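Local coordinates for Two-component system response regulator/GGDEF domain protein (Aeromonas salmonicida, PDB 3LUF) that probably makes cyclic di-GMP from GTP, presumably under control of phosphorylation, this piece being its two magnesium-binding receiver domains without the GGDEF domain, at residues I9-M14 against L53-L58; E126-D131 against H152-A157. All coordinates share one frame; numbering follows the deposited sequence.

Contact 1: residues I9-M14 against L53-L58. With MG (magnesium ion), chain G.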
loop_
_atom_site.group_PDB
_atom_site.type_symbol
_atom_site.label_atom_id
_atom_site.label_comp_id
_atom_site.label_asym_id
_atom_site.label_seq_id
_atom_site.Cartn_x
_atom_site.Cartn_y
_atom_site.Cartn_z
ATOM N N ILE B 9 24.329 16.649 -0.976
ATOM C CA ILE B 9 24.922 15.348 -0.641
ATOM C C ILE B 9 26.281 15.635 -0.039
ATOM O O ILE B 9 27.078 16.351 -0.648
ATOM C CB ILE B 9 25.071 14.445 -1.909
ATOM C CG1 ILE B 9 23.695 14.164 -2.525
ATOM C CG2 ILE B 9 25.722 13.086 -1.530
ATOM C CD1 ILE B 9 23.806 13.415 -3.872
ATOM N N VAL B 10 26.527 15.125 1.160
ATOM C CA VAL B 10 27.882 15.229 1.739
ATOM C C VAL B 10 28.329 13.812 2.076
ATOM O O VAL B 10 27.805 13.178 3.000
ATOM C CB VAL B 10 27.899 16.131 3.003
ATOM C CG1 VAL B 10 29.340 16.413 3.410
ATOM C CG2 VAL B 10 27.112 17.448 2.765
ATOM N N GLU B 11 29.265 13.313 1.279
ATOM C CA GLU B 11 29.673 11.912 1.322
ATOM C C GLU B 11 31.079 11.791 0.731
ATOM O O GLU B 11 31.321 12.191 -0.407
ATOM C CB GLU B 11 28.683 11.075 0.471
ATOM C CG GLU B 11 29.170 9.627 0.178
ATOM C CD GLU B 11 29.386 8.790 1.444
ATOM O OE1 GLU B 11 28.395 8.424 2.084
ATOM O OE2 GLU B 11 30.555 8.419 1.734
ATOM N N ASP B 12 32.027 11.275 1.519
ATOM C CA ASP B 12 33.393 11.213 1.029
ATOM C C ASP B 12 33.709 9.973 0.196
ATOM O O ASP B 12 34.737 9.949 -0.454
ATOM C CB ASP B 12 34.438 11.374 2.167
ATOM C CG ASP B 12 34.330 10.283 3.236
ATOM O OD1 ASP B 12 33.207 9.840 3.532
ATOM O OD2 ASP B 12 35.368 9.883 3.839
ATOM N N SER B 13 32.865 8.949 0.210
ATOM C CA SER B 13 33.131 7.799 -0.678
ATOM C C SER B 13 32.918 8.239 -2.113
ATOM O O SER B 13 31.778 8.596 -2.483
ATOM C CB SER B 13 32.197 6.634 -0.367
ATOM O OG SER B 13 32.358 5.614 -1.364
HETATM N N MSE B 14 33.975 8.199 -2.940
HETATM C CA MSE B 14 33.826 8.557 -4.338
HETATM C C MSE B 14 32.763 7.655 -4.989
HETATM O O MSE B 14 31.908 8.128 -5.708
HETATM C CB MSE B 14 35.145 8.417 -5.103
HETATM C CG MSE B 14 35.081 9.120 -6.454
HETATM SE SE MSE B 14 36.676 8.691 -7.449
HETATM C CE MSE B 14 36.237 6.879 -8.017
ATOM N N LEU B 53 21.552 14.663 2.153
ATOM C CA LEU B 53 21.905 13.262 2.457
ATOM C C LEU B 53 23.297 13.345 3.052
ATOM O O LEU B 53 24.204 13.841 2.389
ATOM C CB LEU B 53 21.950 12.429 1.191
ATOM C CG LEU B 53 20.605 12.435 0.444
ATOM C CD1 LEU B 53 20.753 11.558 -0.813
ATOM C CD2 LEU B 53 19.499 11.916 1.335
ATOM N N VAL B 54 23.422 12.934 4.299
ATOM C CA VAL B 54 24.606 13.221 5.113
ATOM C C VAL B 54 25.274 11.950 5.617
ATOM O O VAL B 54 24.685 11.190 6.415
ATOM C CB VAL B 54 24.264 14.165 6.311
ATOM C CG1 VAL B 54 25.559 14.548 7.123
ATOM C CG2 VAL B 54 23.567 15.448 5.808
ATOM N N ASP B 55 26.542 11.763 5.198
ATOM C CA ASP B 55 27.413 10.707 5.717
ATOM C C ASP B 55 27.869 10.991 7.175
ATOM O O ASP B 55 28.133 12.155 7.549
ATOM C CB ASP B 55 28.608 10.571 4.773
ATOM C CG ASP B 55 29.603 9.489 5.187
ATOM O OD1 ASP B 55 29.238 8.425 5.740
ATOM O OD2 ASP B 55 30.777 9.711 4.908
ATOM N N LEU B 56 27.919 9.928 7.991
ATOM C CA LEU B 56 28.428 10.048 9.364
ATOM C C LEU B 56 29.950 9.946 9.425
ATOM O O LEU B 56 30.548 10.357 10.422
ATOM C CB LEU B 56 27.779 9.027 10.313
ATOM C CG LEU B 56 26.252 8.879 10.248
ATOM C CD1 LEU B 56 25.798 7.734 11.133
ATOM C CD2 LEU B 56 25.584 10.176 10.683
ATOM N N THR B 57 30.582 9.414 8.377
ATOM C CA THR B 57 32.026 9.260 8.414
ATOM C C THR B 57 32.718 10.264 7.488
ATOM O O THR B 57 33.227 9.892 6.427
ATOM C CB THR B 57 32.441 7.826 8.038
ATOM O OG1 THR B 57 31.978 7.524 6.696
ATOM C CG2 THR B 57 31.880 6.851 9.029
ATOM N N LEU B 58 32.735 11.539 7.858
ATOM C CA LEU B 58 33.308 12.539 6.948
ATOM C C LEU B 58 34.711 12.903 7.410
ATOM O O LEU B 58 35.012 12.779 8.597
ATOM C CB LEU B 58 32.419 13.790 6.890
ATOM C CG LEU B 58 31.124 13.535 6.096
ATOM C CD1 LEU B 58 30.138 14.708 6.377
ATOM C CD2 LEU B 58 31.391 13.296 4.597
HETATM MG MG MG G . 32.506 8.589 4.998
HETATM O O HOH W 1 31.707 7.158 3.755
HETATM O O HOH W 2 34.419 7.683 4.972
#
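The carboxylates of Glu11 and Asp55 lie one over the other, their planes 30° apart. OE1 of Glu11 sits over one face of the Asp55 group, 3.5 Å from Asp55 CG. The backbone N of Thr57 comes to the opposite face. It donates to Asp55 OD1 at 3.1 Å from well above the carboxylate plane, closing an Asx turn. Lys103 bridges Glu11 OE1 and Asp55 OD1, which probably eases the repulsion between the two acids.

The other oxygen, Asp55 OD2, binds the magnesium at 2.1 Å. Asp12 OD1 and both O and OG1 of Thr57 also bind it, and two waters complete six ligands. In Asp12, CG stands between the backbone N and the carbonyl carbon (chi1 60°), and OG1 of Thr57 takes the same place (60°); both side chains thus face the metal. Glu11 does not touch the ion. Its OE2 takes a 2.6 Å hydrogen bond from one metal-bound water, while the second water donates to Asp12 OD2. Glu11 is thus a second-shell residue that reaches the metal through water. Its OE2 also accepts from Ser13 N at 2.8 Å through the anti lone pair.

Behind the site the strands run parallel. Val10 N donates to Leu53 O at 2.9 Å, and Asp55 N donates to Val10 O at 2.9 Å. On one side of the sheet Ile9 and Leu53 pack against helix 14-27. On the other, CG1 of Val10 meets CD1 of Leu58 at 3.5 Å, the two side chains crossing at about a right angle. Ala66 of helix 65-72 also packs on Leu58.

This is the acidic pocket of a CheY-like receiver domain. It lies at the C-terminal ends of neighbouring parallel strands, and Asp55 is the predicted phosphorylation site.

Contact 2: residues E126-D131 against H152-A157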
loop_
_atom_site.group_PDB
_atom_site.type_symbol
_atom_site.label_atom_id
_atom_site.label_comp_id
_atom_site.label_asym_id
_atom_site.label_seq_id
_atom_site.Cartn_x
_atom_site.Cartn_y
_atom_site.Cartn_z
ATOM N N GLU B 126 -1.134 18.839 0.309
ATOM C CA GLU B 126 -1.842 19.036 1.590
ATOM C C GLU B 126 -2.588 17.758 1.994
ATOM O O GLU B 126 -3.265 17.118 1.167
ATOM C CB GLU B 126 -2.845 20.201 1.482
ATOM C CG GLU B 126 -2.144 21.509 1.111
ATOM C CD GLU B 126 -3.118 22.681 1.028
ATOM O OE1 GLU B 126 -3.879 22.872 1.997
ATOM O OE2 GLU B 126 -3.092 23.414 0.008
ATOM N N VAL B 127 -2.396 17.380 3.248
ATOM C CA VAL B 127 -3.024 16.198 3.809
ATOM C C VAL B 127 -3.731 16.525 5.113
ATOM O O VAL B 127 -3.454 17.550 5.735
ATOM C CB VAL B 127 -1.990 15.087 4.030
ATOM C CG1 VAL B 127 -1.228 14.808 2.769
ATOM C CG2 VAL B 127 -1.043 15.444 5.247
ATOM N N LEU B 128 -4.650 15.652 5.533
ATOM C CA LEU B 128 -5.436 15.928 6.737
ATOM C C LEU B 128 -5.378 14.742 7.675
ATOM O O LEU B 128 -5.587 13.596 7.249
ATOM C CB LEU B 128 -6.899 16.213 6.356
ATOM C CG LEU B 128 -7.958 16.347 7.468
ATOM C CD1 LEU B 128 -7.609 17.452 8.491
ATOM C CD2 LEU B 128 -9.380 16.539 6.889
ATOM N N VAL B 129 -5.060 14.992 8.951
ATOM C CA VAL B 129 -5.090 13.943 9.976
ATOM C C VAL B 129 -6.323 14.170 10.860
ATOM O O VAL B 129 -6.496 15.271 11.372
ATOM C CB VAL B 129 -3.814 13.966 10.896
ATOM C CG1 VAL B 129 -3.907 12.863 11.959
ATOM C CG2 VAL B 129 -2.550 13.807 10.058
ATOM N N VAL B 130 -7.176 13.146 10.967
ATOM C CA VAL B 130 -8.405 13.166 11.796
ATOM C C VAL B 130 -8.262 12.131 12.904
ATOM O O VAL B 130 -8.184 10.913 12.666
ATOM C CB VAL B 130 -9.667 12.849 10.987
ATOM C CG1 VAL B 130 -10.914 13.145 11.809
ATOM C CG2 VAL B 130 -9.686 13.668 9.708
ATOM N N ASP B 131 -8.257 12.618 14.137
ATOM C CA ASP B 131 -7.940 11.791 15.290
ATOM C C ASP B 131 -8.383 12.574 16.501
ATOM O O ASP B 131 -8.037 13.734 16.629
ATOM C CB ASP B 131 -6.414 11.601 15.382
ATOM C CG ASP B 131 -5.997 10.594 16.448
ATOM O OD1 ASP B 131 -6.769 10.340 17.402
ATOM O OD2 ASP B 131 -4.886 10.040 16.328
ATOM N N HIS B 152 -2.770 19.390 7.799
ATOM C CA HIS B 152 -3.871 19.988 8.515
ATOM C C HIS B 152 -4.328 19.003 9.588
ATOM O O HIS B 152 -4.164 17.810 9.454
ATOM C CB HIS B 152 -5.049 20.207 7.569
ATOM C CG HIS B 152 -4.756 21.121 6.420
ATOM N ND1 HIS B 152 -5.136 22.447 6.414
ATOM C CD2 HIS B 152 -4.167 20.889 5.227
ATOM C CE1 HIS B 152 -4.766 23.001 5.276
ATOM N NE2 HIS B 152 -4.167 22.080 4.536
ATOM N N GLU B 153 -4.942 19.503 10.654
ATOM C CA GLU B 153 -5.437 18.612 11.702
ATOM C C GLU B 153 -6.918 18.837 12.037
ATOM O O GLU B 153 -7.457 19.955 11.889
ATOM C CB GLU B 153 -4.568 18.691 12.986
ATOM C CG GLU B 153 -4.654 20.041 13.699
ATOM C CD GLU B 153 -4.044 20.064 15.117
ATOM O OE1 GLU B 153 -4.277 19.131 15.938
ATOM O OE2 GLU B 153 -3.340 21.058 15.395
ATOM N N ALA B 154 -7.543 17.772 12.485
ATOM C CA ALA B 154 -8.939 17.771 12.896
ATOM C C ALA B 154 -9.144 16.803 14.050
ATOM O O ALA B 154 -8.710 15.637 14.029
ATOM C CB ALA B 154 -9.867 17.408 11.699
ATOM N N SER B 155 -9.855 17.276 15.066
ATOM C CA SER B 155 -10.032 16.478 16.284
ATOM C C SER B 155 -11.300 15.638 16.278
ATOM O O SER B 155 -11.541 14.848 17.187
ATOM C CB SER B 155 -9.995 17.380 17.534
ATOM O OG SER B 155 -8.979 18.356 17.424
ATOM N N HIS B 156 -12.110 15.792 15.239
ATOM C CA HIS B 156 -13.331 14.994 15.100
ATOM C C HIS B 156 -13.886 15.137 13.689
ATOM O O HIS B 156 -13.396 15.945 12.912
ATOM C CB HIS B 156 -14.390 15.358 16.150
ATOM C CG HIS B 156 -14.590 16.826 16.349
ATOM N ND1 HIS B 156 -15.072 17.658 15.362
ATOM C CD2 HIS B 156 -14.421 17.605 17.449
ATOM C CE1 HIS B 156 -15.171 18.891 15.835
ATOM N NE2 HIS B 156 -14.781 18.886 17.101
ATOM N N ALA B 157 -14.883 14.327 13.356
ATOM C CA ALA B 157 -15.420 14.335 11.997
ATOM C C ALA B 157 -15.983 15.674 11.601
ATOM O O ALA B 157 -15.770 16.127 10.478
ATOM C CB ALA B 157 -16.474 13.259 11.829
#
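The imidazole of His152 and the carboxylate of Glu126 meet edge-on and nearly coplanar, with 23° between their planes. NE2 of His152 donates to OE1 of Glu126 at 2.7 Å. The acid uses its anti lone pair and lies close to the ring plane. The Glu126 chain is extended beyond CG (chi2 -179°), which carries the carboxylate out to the ring. The ring of His167 also meets it, the two ring planes at about 45°.

Further along this face, Leu128 reaches across to the partner strand. Its CD1 lies 3.9 Å from CB of both His152 and Ala154. CG2 of Val130 also lies 4.2 Å from Ala154 CB. Helix 157-166 packs on Leu128, Val130 and Ala154. Val129 and Glu153 point to the opposite face, toward helix 134-145, where Arg137 forms a salt bridge with Glu153.

The backbones are in parallel register. His152 N donates to Val127 O at 2.8 Å, and the pattern continues to Asp131 N, which donates to Ala154 O at 3.1 Å. Asp131, whose OD2 is hydrogen-bonded to Ser136 OG, lies beside the second magnesium site, near Asp176.

Strands 126-130 and 150-154, joined through helix 134-145, form the first beta-alpha-beta crossover of a CheY-like receiver domain.

Contact 1 and contact 2 belong to two different receiver domains, which follow one another in the chain. Their centres are 38 Å apart, their nearest atoms about 21 Å, and they lie on opposite sides of the chain's centre. They share no strand or helix. Each sits in its own five-stranded parallel sheet of order 2-1-3-4-5. Contact 1 pairs the first and third strands of its sheet, and contact 2 the first and second of the other. Both thus include a domain's first strand, whose C-terminal end leads to a magnesium site. The chain therefore carries two separate metal pockets, consistent with two phosphorylation inputs to the full-length protein.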